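Local structure of rhamnosidase B (Bacillus sp., 2OKX) at residues Leu300-Ile305 with Ala366-Ala371. The protein hydrolyses alpha-L-rhamnosidic bonds as a glycoside hydrolase of family 78, releasing L-rhamnose, probably with inversion at the anomeric carbon. Residues are numbered along the deposited sequence; the frame is centred on the assembly and turned at random.
Sequences LVLVDI and ALPEAA
The ring of Pro-368 has a methyl of Leu-302 on one side of its plane and a carboxylate oxygen of Glu-369 on the other. Leu-302 comes from the strand, and its CD2 lies over the CA corner of the ring, 3.9 Å from Pro-368 CA and 4.4 Å from Pro-368 CG. On the far side the side chain of Glu-369 folds back, putting OE2 off the CB corner, only 3.0 Å from Pro-368 CB, with the carboxylate plane tilted about 30° to the ring. The same Leu-302 methyl also meets the C-H side of Leu-367 CG, with CD2 4.3 Å from that CG, so one branch serves two helix residues.

Two residues back along the strand, Leu-300 reaches the second flat group, the carbonyl of Ala-371. With CG anti to the backbone N (chi1 178°), CD2 extends until it is 3.2 Å from Ala-371 O, close for a methyl and an oxygen, approaching the outer end of the C=O. No hydrogen bond crosses the contact; it is an apolar strand-on-helix packing, and its touching residues are buried. The helix is kinked at Pro-368 and Glu-369, neither of whose N atoms bonds to the turn before; the proline has no N-H to give. Near its end Ala-370 N bonds Ala-366 O at 2.9 Å, and a weak bond from Ala-371 N to Leu-367 O follows; Ala-371 is the first residue to leave helical geometry.

The contact belongs to the D2 region of the enzyme, where helix 362-370 lies against an antiparallel sheet. Strand 297-309 pairs there with strands 240-252 and 271-273; Tyr-245 and Trp-272 touch both Leu-302 and Pro-368, and Trp-272 NE1 hydrogen-bonds Glu-369 OE1. Ile-340 of strand 338-340 packs against Leu-302 and Leu-367, bringing a further strand of the sheet against the helix.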
loop_
_atom_site.group_PDB
_atom_site.type_symbol
_atom_site.label_atom_id
_atom_site.label_comp_id
_atom_site.label_asym_id
_atom_site.label_seq_id
_atom_site.Cartn_x
_atom_site.Cartn_y
_atom_site.Cartn_z
ATOM N N LEU A 300 19.151 -30.265 -18.115
ATOM C CA LEU A 300 18.627 -30.022 -16.782
ATOM C C LEU A 300 18.998 -28.605 -16.370
ATOM O O LEU A 300 20.178 -28.253 -16.321
ATOM C CB LEU A 300 19.211 -31.030 -15.785
ATOM C CG LEU A 300 18.811 -30.894 -14.311
ATOM C CD1 LEU A 300 17.301 -30.970 -14.161
ATOM C CD2 LEU A 300 19.475 -32.003 -13.502
ATOM N N VAL A 301 17.985 -27.791 -16.097
ATOM C CA VAL A 301 18.213 -26.413 -15.681
ATOM C C VAL A 301 17.933 -26.320 -14.193
ATOM O O VAL A 301 16.876 -26.741 -13.723
ATOM C CB VAL A 301 17.291 -25.437 -16.436
ATOM C CG1 VAL A 301 17.555 -24.001 -15.982
ATOM C CG2 VAL A 301 17.524 -25.565 -17.929
ATOM N N LEU A 302 18.890 -25.779 -13.450
ATOM C CA LEU A 302 18.747 -25.650 -12.006
ATOM C C LEU A 302 18.940 -24.191 -11.606
ATOM O O LEU A 302 19.981 -23.596 -11.877
ATOM C CB LEU A 302 19.792 -26.527 -11.305
ATOM C CG LEU A 302 19.411 -27.167 -9.971
ATOM C CD1 LEU A 302 18.352 -28.225 -10.207
ATOM C CD2 LEU A 302 20.640 -27.802 -9.332
ATOM N N VAL A 303 17.928 -23.615 -10.969
ATOM C CA VAL A 303 17.996 -22.224 -10.534
ATOM C C VAL A 303 18.022 -22.181 -9.014
ATOM O O VAL A 303 17.093 -22.648 -8.360
ATOM C CB VAL A 303 16.770 -21.417 -11.029
ATOM C CG1 VAL A 303 16.880 -19.964 -10.566
ATOM C CG2 VAL A 303 16.673 -21.489 -12.552
ATOM N N ASP A 304 19.091 -21.638 -8.449
ATOM C CA ASP A 304 19.191 -21.541 -6.996
ATOM C C ASP A 304 18.256 -20.428 -6.544
ATOM O O ASP A 304 18.371 -19.297 -7.010
ATOM C CB ASP A 304 20.628 -21.216 -6.578
ATOM C CG ASP A 304 20.815 -21.222 -5.067
ATOM O OD1 ASP A 304 21.955 -21.012 -4.616
ATOM O OD2 ASP A 304 19.828 -21.438 -4.335
ATOM N N ILE A 305 17.326 -20.753 -5.649
ATOM C CA ILE A 305 16.370 -19.767 -5.148
ATOM C C ILE A 305 16.536 -19.506 -3.651
ATOM O O ILE A 305 15.683 -18.871 -3.028
ATOM C CB ILE A 305 14.912 -20.212 -5.406
ATOM C CG1 ILE A 305 14.663 -21.581 -4.766
ATOM C CG2 ILE A 305 14.636 -20.243 -6.905
ATOM C CD1 ILE A 305 13.231 -22.075 -4.894
ATOM N N ALA A 366 26.475 -29.789 -2.911
ATOM C CA ALA A 366 26.991 -30.691 -3.938
ATOM C C ALA A 366 26.078 -30.817 -5.149
ATOM O O ALA A 366 26.543 -30.860 -6.287
ATOM C CB ALA A 366 27.231 -32.071 -3.334
ATOM N N LEU A 367 24.776 -30.863 -4.887
ATOM C CA LEU A 367 23.757 -31.035 -5.917
ATOM C C LEU A 367 23.977 -30.426 -7.299
ATOM O O LEU A 367 23.964 -31.144 -8.302
ATOM C CB LEU A 367 22.399 -30.581 -5.376
ATOM C CG LEU A 367 21.185 -30.795 -6.280
ATOM C CD1 LEU A 367 21.246 -32.150 -6.954
ATOM C CD2 LEU A 367 19.927 -30.671 -5.441
ATOM N N PRO A 368 24.182 -29.102 -7.382
ATOM C CA PRO A 368 24.386 -28.493 -8.700
ATOM C C PRO A 368 25.306 -29.285 -9.625
ATOM O O PRO A 368 24.878 -29.786 -10.665
ATOM C CB PRO A 368 24.952 -27.120 -8.356
ATOM C CG PRO A 368 24.280 -26.808 -7.071
ATOM C CD PRO A 368 24.410 -28.114 -6.315
ATOM N N GLU A 369 26.569 -29.403 -9.236
ATOM C CA GLU A 369 27.549 -30.118 -10.039
ATOM C C GLU A 369 27.430 -31.642 -9.958
ATOM O O GLU A 369 27.865 -32.350 -10.863
ATOM C CB GLU A 369 28.962 -29.685 -9.638
ATOM C CG GLU A 369 29.339 -28.260 -10.064
ATOM C CD GLU A 369 28.650 -27.168 -9.247
ATOM O OE1 GLU A 369 28.827 -25.975 -9.582
ATOM O OE2 GLU A 369 27.939 -27.495 -8.271
ATOM N N ALA A 370 26.831 -32.143 -8.882
ATOM C CA ALA A 370 26.678 -33.581 -8.686
ATOM C C ALA A 370 25.541 -34.208 -9.494
ATOM O O ALA A 370 25.427 -35.433 -9.560
ATOM C CB ALA A 370 26.484 -33.880 -7.206
ATOM N N ALA A 371 24.698 -33.376 -10.099
ATOM C CA ALA A 371 23.585 -33.883 -10.898
ATOM C C ALA A 371 23.459 -33.117 -12.210
ATOM O O ALA A 371 22.514 -32.354 -12.406
ATOM C CB ALA A 371 22.286 -33.788 -10.108
#